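PDB 4QFL: ABC transporter periplasmic peptide-binding protein from Pseudoalteromonas, which binds dipeptides in the periplasm, here Ala-Phe, and probably delivers them to an ABC transporter of the inner membrane for uptake. Local coordinates for residues 434-437 against 441-444; 337-342 against 503-508; 72-77 against 173-178; 468-473 against 487-492; 460-465 against 497-502. All blocks are in the same frame, centred on the assembly; numbering follows the deposited sequence.

Contact 1: residues 434-437 against 441-444; sequences AADT and DNFF. With ALA (alanine), chain C.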
# COMPACT_ATOMS: atom_id res chain seq x y z
N ALA A 434 4.36 2.42 0.71
CA ALA A 434 5.05 1.44 -0.09
C ALA A 434 4.38 1.34 -1.48
O ALA A 434 3.24 0.91 -1.60
CB ALA A 434 5.07 0.10 0.61
N ALA A 435 5.09 1.77 -2.51
CA ALA A 435 4.50 1.89 -3.83
C ALA A 435 3.85 0.60 -4.34
O ALA A 435 4.38 -0.49 -4.15
CB ALA A 435 5.53 2.40 -4.82
N ASP A 436 2.70 0.75 -5.00
CA ASP A 436 1.98 -0.39 -5.57
C ASP A 436 2.42 -0.66 -7.01
O ASP A 436 2.30 -1.77 -7.51
CB ASP A 436 0.46 -0.14 -5.53
CG ASP A 436 -0.02 0.42 -4.20
OD1 ASP A 436 0.02 -0.30 -3.18
OD2 ASP A 436 -0.46 1.59 -4.18
N THR A 437 2.93 0.37 -7.66
CA THR A 437 3.41 0.26 -9.04
C THR A 437 4.62 1.16 -9.20
O THR A 437 4.92 1.96 -8.31
CB THR A 437 2.34 0.70 -10.05
OG1 THR A 437 2.25 2.12 -10.05
CG2 THR A 437 0.98 0.12 -9.69
N ASP A 441 2.73 8.40 -10.42
CA ASP A 441 1.47 8.92 -9.93
C ASP A 441 1.07 8.23 -8.63
O ASP A 441 0.30 8.77 -7.83
CB ASP A 441 0.36 8.74 -10.95
CG ASP A 441 -0.99 9.10 -10.39
OD1 ASP A 441 -1.27 10.32 -10.31
OD2 ASP A 441 -1.76 8.18 -10.01
N ASN A 442 1.59 7.02 -8.44
CA ASN A 442 1.26 6.22 -7.26
C ASN A 442 1.78 6.82 -5.94
O ASN A 442 1.30 6.49 -4.86
CB ASN A 442 1.73 4.76 -7.44
CG ASN A 442 1.20 3.83 -6.35
OD1 ASN A 442 0.01 3.49 -6.31
ND2 ASN A 442 2.09 3.39 -5.48
N PHE A 443 2.75 7.73 -6.04
CA PHE A 443 3.26 8.44 -4.87
C PHE A 443 2.50 9.74 -4.63
O PHE A 443 2.76 10.43 -3.65
CB PHE A 443 4.75 8.76 -5.02
CG PHE A 443 5.66 7.63 -4.62
CD1 PHE A 443 5.98 7.42 -3.29
CD2 PHE A 443 6.19 6.78 -5.58
CE1 PHE A 443 6.81 6.38 -2.90
CE2 PHE A 443 7.02 5.75 -5.21
CZ PHE A 443 7.33 5.55 -3.87
N PHE A 444 1.58 10.07 -5.53
CA PHE A 444 0.94 11.38 -5.47
C PHE A 444 -0.56 11.27 -5.31
O PHE A 444 -1.11 11.67 -4.30
CB PHE A 444 1.28 12.19 -6.71
CG PHE A 444 2.74 12.56 -6.79
CD1 PHE A 444 3.27 13.56 -5.98
CD2 PHE A 444 3.57 11.90 -7.67
CE1 PHE A 444 4.60 13.91 -6.06
CE2 PHE A 444 4.92 12.25 -7.76
CZ PHE A 444 5.43 13.25 -6.95
N ALA C . 0.58 1.13 -0.80
CA ALA C . -0.04 0.57 0.40
C ALA C . 0.70 1.04 1.65
O ALA C . 1.90 1.31 1.61
CB ALA C . -0.06 -0.96 0.33
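Asp436 and Asn442 press their planar ends together behind the N-terminus of the bound dipeptide. Along the Asp436 side chain, CB already lies against the amide of Asn442; the first torsion (chi1 -45°) then sets the carboxylate between the ligand and Asn442, and the carboxylate's own turn gives one oxygen to each. One oxygen, OD1, accepts a hydrogen bond from N of the ligand alanine at 2.8 Å. The other, OD2, abuts the Asn442 amide, whose plane stands 79° from that of the carboxylate. The same ligand N also donates to Ala434 O (2.8 Å), while Ala434 N donates to the ligand alanine O at 2.8 Å with an N-H...O angle of 162°. The ligand residue thus pairs with Ala434 at the end of strand 428-434 much as in a hydrogen-bonded antiparallel pair, and an aspartate on the peptide's N-terminus is the recognition feature expected of cluster C peptide-binding proteins. A leucine in place of Asp436 would probably leave the ligand N without its side-chain acceptor, and its probably charged amino group without a counter-charge. Below the site, Ala435 CB meets CE2 of Phe443 at 3.7 Å, an oblique approach to that ring. Thr437 OG1 lies 3.7 Å from Asn442 CB, but its polar bond goes to the backbone N of Asp439. Thr437 N is buried here and has no partner in the model.

Contact 2: residues 337-342 against 503-508; sequences ILPPTS and IAHGMR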
# COMPACT_ATOMS: atom_id res chain seq x y z
N ILE A 337 9.97 13.47 -2.08
CA ILE A 337 9.03 12.42 -1.69
C ILE A 337 9.31 11.12 -2.48
O ILE A 337 9.13 10.00 -1.96
CB ILE A 337 7.53 12.86 -1.80
CG1 ILE A 337 6.64 11.81 -1.14
CG2 ILE A 337 7.12 13.08 -3.25
CD1 ILE A 337 5.18 12.16 -1.07
N LEU A 338 9.78 11.26 -3.71
CA LEU A 338 10.04 10.10 -4.55
C LEU A 338 11.38 9.48 -4.23
O LEU A 338 12.36 10.20 -4.05
CB LEU A 338 10.02 10.50 -6.04
CG LEU A 338 8.68 10.96 -6.61
CD1 LEU A 338 8.77 11.22 -8.13
CD2 LEU A 338 7.60 9.94 -6.28
N PRO A 339 11.43 8.14 -4.15
CA PRO A 339 12.71 7.44 -3.97
C PRO A 339 13.56 7.63 -5.22
O PRO A 339 13.00 7.86 -6.29
CB PRO A 339 12.29 5.97 -3.82
CG PRO A 339 10.95 5.89 -4.49
CD PRO A 339 10.29 7.21 -4.23
N PRO A 340 14.89 7.56 -5.09
CA PRO A 340 15.79 7.85 -6.21
C PRO A 340 15.66 6.86 -7.35
O PRO A 340 16.17 7.13 -8.43
CB PRO A 340 17.19 7.76 -5.58
CG PRO A 340 17.01 6.91 -4.38
CD PRO A 340 15.64 7.24 -3.86
N THR A 341 14.97 5.74 -7.12
CA THR A 341 14.74 4.74 -8.16
C THR A 341 13.47 4.99 -8.97
O THR A 341 13.21 4.29 -9.95
CB THR A 341 14.70 3.31 -7.59
OG1 THR A 341 13.91 3.28 -6.40
CG2 THR A 341 16.11 2.82 -7.27
N SER A 342 12.68 5.98 -8.56
CA SER A 342 11.52 6.39 -9.34
C SER A 342 11.98 7.13 -10.59
O SER A 342 12.89 7.96 -10.52
CB SER A 342 10.61 7.29 -8.50
OG SER A 342 9.57 7.85 -9.28
N ILE A 503 11.44 11.67 4.83
CA ILE A 503 12.56 11.39 5.71
C ILE A 503 13.55 10.45 5.06
O ILE A 503 14.71 10.81 4.89
CB ILE A 503 12.10 10.86 7.06
CG1 ILE A 503 11.40 11.98 7.83
CG2 ILE A 503 13.29 10.34 7.85
CD1 ILE A 503 10.22 11.51 8.63
N ALA A 504 13.10 9.26 4.68
CA ALA A 504 14.00 8.24 4.18
C ALA A 504 13.28 7.20 3.33
O ALA A 504 12.06 7.13 3.29
CB ALA A 504 14.68 7.56 5.34
N HIS A 505 14.07 6.37 2.66
CA HIS A 505 13.53 5.24 1.93
C HIS A 505 14.19 3.98 2.48
O HIS A 505 15.42 3.91 2.55
CB HIS A 505 13.83 5.40 0.44
CG HIS A 505 13.47 6.75 -0.10
ND1 HIS A 505 14.41 7.74 -0.31
CD2 HIS A 505 12.28 7.28 -0.47
CE1 HIS A 505 13.81 8.82 -0.79
NE2 HIS A 505 12.52 8.56 -0.89
N GLY A 506 13.37 3.00 2.88
CA GLY A 506 13.89 1.77 3.46
C GLY A 506 14.23 0.67 2.46
O GLY A 506 13.85 0.74 1.28
N MET A 507 14.97 -0.33 2.93
CA MET A 507 15.19 -1.58 2.19
C MET A 507 14.07 -2.55 2.56
O MET A 507 13.55 -2.51 3.67
CB MET A 507 16.55 -2.20 2.54
CG MET A 507 17.75 -1.41 2.05
SD MET A 507 17.81 -1.40 0.25
CE MET A 507 17.88 -3.15 -0.05
N ARG A 508 13.69 -3.40 1.61
CA ARG A 508 12.67 -4.40 1.87
C ARG A 508 13.32 -5.70 2.37
O ARG A 508 14.03 -6.36 1.63
CB ARG A 508 11.87 -4.65 0.59
CG ARG A 508 10.63 -5.48 0.80
CD ARG A 508 9.81 -5.59 -0.46
NE ARG A 508 8.47 -6.06 -0.15
CZ ARG A 508 7.44 -5.99 -0.99
NH1 ARG A 508 7.62 -5.48 -2.20
NH2 ARG A 508 6.25 -6.42 -0.62
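The imidazole of His505 has the two prolines of the 337-342 loop over one face and a carbonyl at its edge. Pro339 CA stands 3.5 Å from the centroid of the His505 ring, 22° off the normal, and Pro340 CD is 4.1 Å from the same centroid at 28°; both meet the criteria of CH-pi contacts. At the rim, near the ring plane, comes the carbonyl oxygen Ile337 O. With chi1 at -49°, CG lies beside the backbone N of its own residue, a setting that carries the ring from the strand toward the prolines. His505 is the last residue of the strand portion 503-505, which bonds through its backbone to Gly293 and Leu332; Ile503 and Ala504 both face Gly293 and form a classic beta bulge just before it. Across the contact, Pro339 opens a type I beta turn closed by Ser342 N to Pro339 O at 3.0 Å, so the two prolines over the ring sit on a backbone of defined shape. A serine at His505 would probably leave a gap beneath Pro339 and Pro340, with no flat surface for their C-H groups. Pro339 also packs on Phe443, while the His505 side chain also touches Asn291 and Ile292 of strand 291-297.

Contact 3: residues 72-77 against 173-178; sequences AEFKSE and SFLANM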
# COMPACT_ATOMS: atom_id res chain seq x y z
N ALA A 72 9.12 -3.64 -16.13
CA ALA A 72 7.94 -2.81 -15.90
C ALA A 72 6.93 -2.89 -17.05
O ALA A 72 5.98 -2.10 -17.10
CB ALA A 72 8.34 -1.37 -15.64
N GLU A 73 7.11 -3.85 -17.96
CA GLU A 73 6.09 -4.11 -18.97
C GLU A 73 4.88 -4.73 -18.29
O GLU A 73 5.03 -5.43 -17.29
CB GLU A 73 6.60 -5.06 -20.05
CG GLU A 73 7.94 -4.68 -20.66
CD GLU A 73 7.87 -3.49 -21.62
OE1 GLU A 73 8.87 -3.26 -22.35
OE2 GLU A 73 6.83 -2.78 -21.66
N PHE A 74 3.70 -4.47 -18.83
CA PHE A 74 2.48 -5.13 -18.38
C PHE A 74 2.45 -6.58 -18.83
O PHE A 74 2.80 -6.91 -19.96
CB PHE A 74 1.24 -4.42 -18.89
CG PHE A 74 1.04 -3.06 -18.31
CD1 PHE A 74 0.82 -2.91 -16.96
CD2 PHE A 74 1.06 -1.94 -19.11
CE1 PHE A 74 0.62 -1.66 -16.41
CE2 PHE A 74 0.87 -0.68 -18.58
CZ PHE A 74 0.64 -0.54 -17.22
N LYS A 75 2.01 -7.45 -17.92
CA LYS A 75 1.98 -8.88 -18.16
C LYS A 75 0.58 -9.43 -18.02
O LYS A 75 -0.15 -9.10 -17.08
CB LYS A 75 2.91 -9.59 -17.19
CG LYS A 75 4.26 -8.90 -17.02
CD LYS A 75 4.90 -8.52 -18.36
CE LYS A 75 5.33 -9.73 -19.16
NZ LYS A 75 5.93 -9.31 -20.46
N SER A 76 0.20 -10.28 -18.96
CA SER A 76 -1.10 -10.92 -18.94
C SER A 76 -1.30 -11.76 -17.68
O SER A 76 -0.47 -12.61 -17.35
CB SER A 76 -1.24 -11.82 -20.16
OG SER A 76 -2.07 -12.92 -19.86
N GLU A 77 -2.40 -11.52 -16.99
CA GLU A 77 -2.83 -12.41 -15.93
C GLU A 77 -4.12 -13.12 -16.28
O GLU A 77 -4.09 -14.18 -16.89
CB GLU A 77 -3.02 -11.67 -14.61
CG GLU A 77 -1.72 -11.17 -13.98
CD GLU A 77 -0.68 -12.26 -13.78
OE1 GLU A 77 -1.05 -13.45 -13.65
OE2 GLU A 77 0.53 -11.92 -13.74
N SER A 173 -2.25 6.73 -16.13
CA SER A 173 -1.92 5.82 -15.04
C SER A 173 -2.90 4.68 -14.98
O SER A 173 -2.81 3.82 -14.11
CB SER A 173 -1.95 6.57 -13.70
OG SER A 173 -3.23 7.15 -13.49
N PHE A 174 -3.85 4.65 -15.90
CA PHE A 174 -4.98 3.74 -15.77
C PHE A 174 -4.61 2.25 -15.69
O PHE A 174 -4.96 1.56 -14.73
CB PHE A 174 -6.00 3.99 -16.88
CG PHE A 174 -7.15 3.05 -16.84
CD1 PHE A 174 -8.17 3.26 -15.94
CD2 PHE A 174 -7.19 1.95 -17.68
CE1 PHE A 174 -9.24 2.38 -15.89
CE2 PHE A 174 -8.24 1.07 -17.63
CZ PHE A 174 -9.27 1.28 -16.74
N LEU A 175 -3.90 1.74 -16.69
CA LEU A 175 -3.46 0.34 -16.63
C LEU A 175 -2.64 0.06 -15.36
O LEU A 175 -2.78 -1.01 -14.76
CB LEU A 175 -2.66 -0.05 -17.87
CG LEU A 175 -3.48 -0.41 -19.12
CD1 LEU A 175 -2.57 -1.01 -20.15
CD2 LEU A 175 -4.57 -1.38 -18.76
N ALA A 176 -1.79 1.00 -14.96
CA ALA A 176 -0.98 0.80 -13.75
C ALA A 176 -1.91 0.53 -12.58
O ALA A 176 -1.70 -0.39 -11.79
CB ALA A 176 -0.09 2.00 -13.47
N ASN A 177 -2.97 1.33 -12.48
CA ASN A 177 -3.96 1.15 -11.43
C ASN A 177 -4.72 -0.17 -11.55
O ASN A 177 -5.09 -0.76 -10.54
CB ASN A 177 -4.93 2.33 -11.38
CG ASN A 177 -4.27 3.59 -10.91
OD1 ASN A 177 -3.43 3.58 -10.02
ND2 ASN A 177 -4.63 4.70 -11.52
N MET A 178 -4.93 -0.64 -12.78
CA MET A 178 -5.57 -1.94 -12.99
C MET A 178 -4.63 -3.12 -12.70
O MET A 178 -5.07 -4.27 -12.64
CB MET A 178 -6.16 -2.05 -14.41
CG MET A 178 -7.25 -1.04 -14.72
SD MET A 178 -8.69 -1.24 -13.66
CE MET A 178 -9.23 -2.87 -14.16
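The helical turn that presents Leu175 and Ala176 to Phe74 is closed by the backbone bond from Met178 N to Phe174 O, at 2.9 Å, with Asn177 N to Ser173 O at 3.0 Å beside it. These bonds lie within the helix; none crosses to segment 72-77, where the contact is made by one phenyl ring. Phe74 lies on strand 74-76, and a chi1 of -68°, with CG anti to the carbonyl carbon, directs the ring at the helix across the 8.3 Å between Phe74 CA and Leu175 CA. The far corner does most of the touching: Phe74 CZ is 3.4 Å from Leu175 CB and 3.7 Å from Ala176 N. Beside it, Phe74 CE2 meets Leu175 CD1 at 3.8 Å, while Phe74 CE1 lies 3.8 Å from Leu175 C. The ring therefore follows the helix from a leucine branch on to the main chain, and its approach is oblique. In the fold this joins the small two-stranded antiparallel sheet of 65-67 and 74-76 to helix 174-178. Ile65 and Trp82 touch both Phe74 and Leu175, and Val91 and Phe93 of strand 90-95 add to the packing on the leucine. With no polar bond across it, the contact rests on close apolar fit, and it probably depends on shape complementarity rather than on directed bonds.

Contact 4: residues 468-473 against 487-492; sequences DLLLTK and YDAAQS
Leu470 projects from helix 465-475 as the principal bump of this interface, its two methyls closing on Ala489 CB of helix 480-497, with CD1 reaching on to the backbone at Ala490. CD1 lies 3.7 Å from Ala490 N and 3.8 Å from Ala489 CB; the other branch, CD2, also comes to 3.8 Å from Ala489 CB. Tyr486 and Met493 touch Leu470 as well, and with the two alanines they give the i, i+3, i+4, i+7 hollow of knobs-into-holes packing. The two helices form an antiparallel helical hairpin, with a short linker between them; their segments cross at 159° with axes 9.2 Å apart, and the small alanine side chains leave room for the leucine knob. On the more buried flank, Leu471 CD2 reaches Ala490 CB at 4.5 Å, and Phe444 packs on both. Farther along, Tyr487 leaves its helix pointing away, yet its ring swings back toward helix 465-475, and a water bridges the hairpin: it accepts from Tyr487 OH (2.8 Å) and donates to Leu471 O (2.9 Å).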
# COMPACT_ATOMS: atom_id res chain seq x y z
N ASP A 468 -3.10 19.38 -7.20
CA ASP A 468 -3.86 18.33 -7.90
C ASP A 468 -3.86 18.57 -9.39
O ASP A 468 -3.86 17.63 -10.19
CB ASP A 468 -5.32 18.31 -7.42
CG ASP A 468 -5.48 17.68 -6.05
OD1 ASP A 468 -4.46 17.45 -5.36
OD2 ASP A 468 -6.64 17.42 -5.66
N LEU A 469 -3.89 19.84 -9.76
CA LEU A 469 -3.89 20.21 -11.17
C LEU A 469 -2.61 19.70 -11.83
O LEU A 469 -2.63 19.24 -12.96
CB LEU A 469 -4.03 21.72 -11.34
CG LEU A 469 -4.26 22.18 -12.77
CD1 LEU A 469 -5.42 21.40 -13.38
CD2 LEU A 469 -4.54 23.65 -12.77
N LEU A 470 -1.49 19.79 -11.11
CA LEU A 470 -0.25 19.22 -11.63
C LEU A 470 -0.42 17.73 -11.88
O LEU A 470 0.08 17.20 -12.87
CB LEU A 470 0.90 19.45 -10.64
CG LEU A 470 1.42 20.87 -10.48
CD1 LEU A 470 2.44 20.97 -9.35
CD2 LEU A 470 2.02 21.34 -11.80
N LEU A 471 -1.11 17.05 -10.97
CA LEU A 471 -1.28 15.61 -11.09
C LEU A 471 -2.14 15.28 -12.32
O LEU A 471 -1.86 14.34 -13.06
CB LEU A 471 -1.90 15.03 -9.81
CG LEU A 471 -1.19 15.32 -8.48
CD1 LEU A 471 -1.80 14.50 -7.36
CD2 LEU A 471 0.29 15.03 -8.57
N THR A 472 -3.19 16.06 -12.52
CA THR A 472 -4.09 15.85 -13.64
C THR A 472 -3.39 16.02 -14.98
O THR A 472 -3.57 15.22 -15.90
CB THR A 472 -5.25 16.82 -13.55
OG1 THR A 472 -5.95 16.57 -12.33
CG2 THR A 472 -6.20 16.63 -14.73
N LYS A 473 -2.59 17.08 -15.10
CA LYS A 473 -1.88 17.35 -16.34
C LYS A 473 -0.89 16.22 -16.65
O LYS A 473 -0.75 15.81 -17.80
CB LYS A 473 -1.20 18.71 -16.28
CG LYS A 473 -2.19 19.84 -16.04
CD LYS A 473 -1.53 21.21 -16.07
CE LYS A 473 -2.58 22.31 -15.95
NZ LYS A 473 -2.00 23.65 -16.21
N TYR A 487 5.64 16.18 -12.64
CA TYR A 487 6.10 15.51 -11.43
C TYR A 487 7.24 16.29 -10.79
O TYR A 487 7.36 16.30 -9.57
CB TYR A 487 6.47 14.05 -11.69
CG TYR A 487 5.25 13.23 -11.97
CD1 TYR A 487 4.12 13.36 -11.17
CD2 TYR A 487 5.20 12.36 -13.05
CE1 TYR A 487 2.98 12.63 -11.43
CE2 TYR A 487 4.06 11.61 -13.32
CZ TYR A 487 2.95 11.76 -12.51
OH TYR A 487 1.81 11.03 -12.76
N ASP A 488 8.06 16.95 -11.60
CA ASP A 488 9.08 17.84 -11.04
C ASP A 488 8.43 18.96 -10.22
O ASP A 488 8.84 19.24 -9.10
CB ASP A 488 9.95 18.45 -12.14
CG ASP A 488 10.93 17.47 -12.73
OD1 ASP A 488 11.16 16.43 -12.10
OD2 ASP A 488 11.47 17.73 -13.82
N ALA A 489 7.43 19.60 -10.81
CA ALA A 489 6.80 20.72 -10.15
C ALA A 489 6.11 20.23 -8.88
O ALA A 489 6.05 20.94 -7.87
CB ALA A 489 5.80 21.41 -11.10
N ALA A 490 5.60 19.00 -8.93
CA ALA A 490 4.89 18.43 -7.80
C ALA A 490 5.82 18.18 -6.62
O ALA A 490 5.48 18.45 -5.47
CB ALA A 490 4.19 17.15 -8.21
N GLN A 491 7.00 17.64 -6.92
CA GLN A 491 7.96 17.35 -5.86
C GLN A 491 8.39 18.64 -5.19
O GLN A 491 8.55 18.70 -3.97
CB GLN A 491 9.17 16.61 -6.42
CG GLN A 491 8.87 15.20 -6.83
CD GLN A 491 9.98 14.57 -7.64
OE1 GLN A 491 10.91 13.99 -7.10
NE2 GLN A 491 9.88 14.68 -8.96
N SER A 492 8.58 19.68 -5.99
CA SER A 492 9.00 20.98 -5.47
C SER A 492 7.96 21.60 -4.52
O SER A 492 8.32 22.16 -3.47
CB SER A 492 9.30 21.93 -6.62
OG SER A 492 10.45 21.50 -7.31
O HOH W 1 -0.45 12.20 -11.68

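Contact 5: residues 460-465 against 497-502; sequences ANWCNP and QLPLYP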
# COMPACT_ATOMS: atom_id res chain seq x y z
N ALA A 460 -1.68 14.19 5.71
CA ALA A 460 -1.46 15.62 5.90
C ALA A 460 -2.77 16.43 5.90
O ALA A 460 -2.76 17.64 6.10
CB ALA A 460 -0.51 16.15 4.84
N ASN A 461 -3.89 15.76 5.67
CA ASN A 461 -5.17 16.43 5.67
C ASN A 461 -5.07 17.69 4.82
O ASN A 461 -5.45 18.77 5.24
CB ASN A 461 -5.54 16.80 7.10
CG ASN A 461 -7.02 17.08 7.28
OD1 ASN A 461 -7.84 16.79 6.40
ND2 ASN A 461 -7.38 17.63 8.43
N TRP A 462 -4.54 17.52 3.62
CA TRP A 462 -4.11 18.64 2.78
C TRP A 462 -4.78 18.59 1.41
O TRP A 462 -4.42 17.78 0.55
CB TRP A 462 -2.59 18.56 2.62
CG TRP A 462 -1.88 19.71 1.98
CD1 TRP A 462 -1.68 20.97 2.50
CD2 TRP A 462 -1.16 19.69 0.73
NE1 TRP A 462 -0.92 21.72 1.64
CE2 TRP A 462 -0.59 20.97 0.55
CE3 TRP A 462 -0.96 18.71 -0.26
CZ2 TRP A 462 0.17 21.29 -0.58
CZ3 TRP A 462 -0.20 19.04 -1.39
CH2 TRP A 462 0.35 20.31 -1.53
N CYS A 463 -5.76 19.45 1.21
CA CYS A 463 -6.38 19.57 -0.10
C CYS A 463 -5.87 20.84 -0.77
O CYS A 463 -6.21 21.94 -0.36
CB CYS A 463 -7.89 19.58 0.01
SG CYS A 463 -8.74 19.74 -1.58
N ASN A 464 -5.04 20.66 -1.80
CA ASN A 464 -4.47 21.77 -2.55
C ASN A 464 -4.78 21.58 -4.03
O ASN A 464 -4.10 20.82 -4.73
CB ASN A 464 -2.96 21.85 -2.29
CG ASN A 464 -2.31 23.08 -2.92
OD1 ASN A 464 -2.66 23.48 -4.02
ND2 ASN A 464 -1.36 23.68 -2.21
N PRO A 465 -5.84 22.23 -4.51
CA PRO A 465 -6.25 22.01 -5.90
C PRO A 465 -5.15 22.38 -6.91
O PRO A 465 -5.08 21.81 -8.00
CB PRO A 465 -7.48 22.93 -6.05
CG PRO A 465 -8.04 23.02 -4.63
CD PRO A 465 -6.82 23.03 -3.75
N GLN A 497 5.72 23.61 0.48
CA GLN A 497 4.55 23.71 1.34
C GLN A 497 4.63 22.80 2.56
O GLN A 497 3.95 23.01 3.55
CB GLN A 497 3.26 23.42 0.54
CG GLN A 497 2.88 24.52 -0.47
CD GLN A 497 2.76 25.91 0.17
OE1 GLN A 497 3.38 26.88 -0.29
NE2 GLN A 497 1.98 26.00 1.24
N LEU A 498 5.46 21.76 2.46
CA LEU A 498 5.64 20.81 3.55
C LEU A 498 4.37 20.27 4.19
O LEU A 498 4.24 20.31 5.41
CB LEU A 498 6.52 21.42 4.64
CG LEU A 498 7.93 21.71 4.15
CD1 LEU A 498 8.70 22.41 5.24
CD2 LEU A 498 8.62 20.43 3.70
N PRO A 499 3.43 19.76 3.39
CA PRO A 499 2.33 19.03 4.01
C PRO A 499 2.92 17.85 4.77
O PRO A 499 2.47 17.51 5.85
CB PRO A 499 1.50 18.57 2.82
CG PRO A 499 2.45 18.63 1.64
CD PRO A 499 3.38 19.74 1.92
N LEU A 500 3.94 17.23 4.19
CA LEU A 500 4.69 16.22 4.89
C LEU A 500 6.17 16.40 4.55
O LEU A 500 6.52 17.06 3.57
CB LEU A 500 4.21 14.82 4.52
CG LEU A 500 4.07 14.46 3.04
CD1 LEU A 500 5.44 14.24 2.40
CD2 LEU A 500 3.20 13.22 2.83
N TYR A 501 7.02 15.80 5.37
CA TYR A 501 8.46 15.91 5.22
C TYR A 501 9.02 14.54 4.92
O TYR A 501 9.01 13.67 5.80
CB TYR A 501 9.06 16.42 6.52
CG TYR A 501 10.57 16.49 6.57
CD1 TYR A 501 11.32 16.96 5.49
CD2 TYR A 501 11.26 16.12 7.72
CE1 TYR A 501 12.71 17.04 5.56
CE2 TYR A 501 12.63 16.19 7.79
CZ TYR A 501 13.35 16.65 6.72
OH TYR A 501 14.72 16.71 6.83
N PRO A 502 9.51 14.34 3.69
CA PRO A 502 10.16 13.08 3.32
C PRO A 502 11.35 12.84 4.22
O PRO A 502 12.19 13.73 4.38
CB PRO A 502 10.65 13.35 1.89
CG PRO A 502 9.74 14.41 1.37
CD PRO A 502 9.43 15.27 2.55
O HOH W 2 -0.22 24.64 1.39
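Face-on contact comes first: Pro499 lies across one face of the Trp462 indole, its CB 3.7 Å from the centroid of the five-membered ring and 16° off the normal, a clear CH-pi geometry. Pro499 CG continues the cover toward the six-membered ring, 3.9 Å from Trp462 CE3. On the opposite face sits Asn464 CB, 3.6 Å above the indole plane, so the ring is sandwiched between the following loop and the proline. Trp462 can enter this slot because its CG lies anti to the backbone N (chi1 -171°). Apolar contacts fill in around it: Ala460 CB meets Pro499 CB at 3.7 Å, and Gln497 CB approaches Trp462 CZ2 at 3.9 Å. Polar contact across the segments runs through one water in the plane of the indole edge, which accepts from Trp462 NE1 at 3.0 Å and also from Gln497 NE2; the amide of Gln497 is nearly coplanar with the indole, 9° apart. The contact ties the loop before helix 465-475 to the join between helix 480-497 and strand 500-513. That loop is pinned further by the Cys463–Cys450 disulfide, and Asn464 serves as N-cap through its OD1 to Phe467 N. The indole thus spends its faces on C-H groups and its single N-H on a shared water, which leaves the buried ring both packed and satisfied.

Overall arrangement
Contact 3 closes first along the chain; contact 2 then opens a long loop that encloses contact 1 and, after it, contact 5, inside which contact 4 is nested. Contact 1 lies nearest the chain's centre, at the dipeptide, and touches contacts 2, 3 and 4, whose centres are about 11, 13 and 14 Å away. Phe443 packs on the 337-342 loop, while Phe444 reaches the helical hairpin. Contacts 2 and 5 share strand 500-513, and helix 480-497 of contact 4 leads into it. Contacts 3 and 5, about 28 Å apart between centres, do not touch. The loop behind the ligand's N-terminus is thus backed by elements distant in sequence.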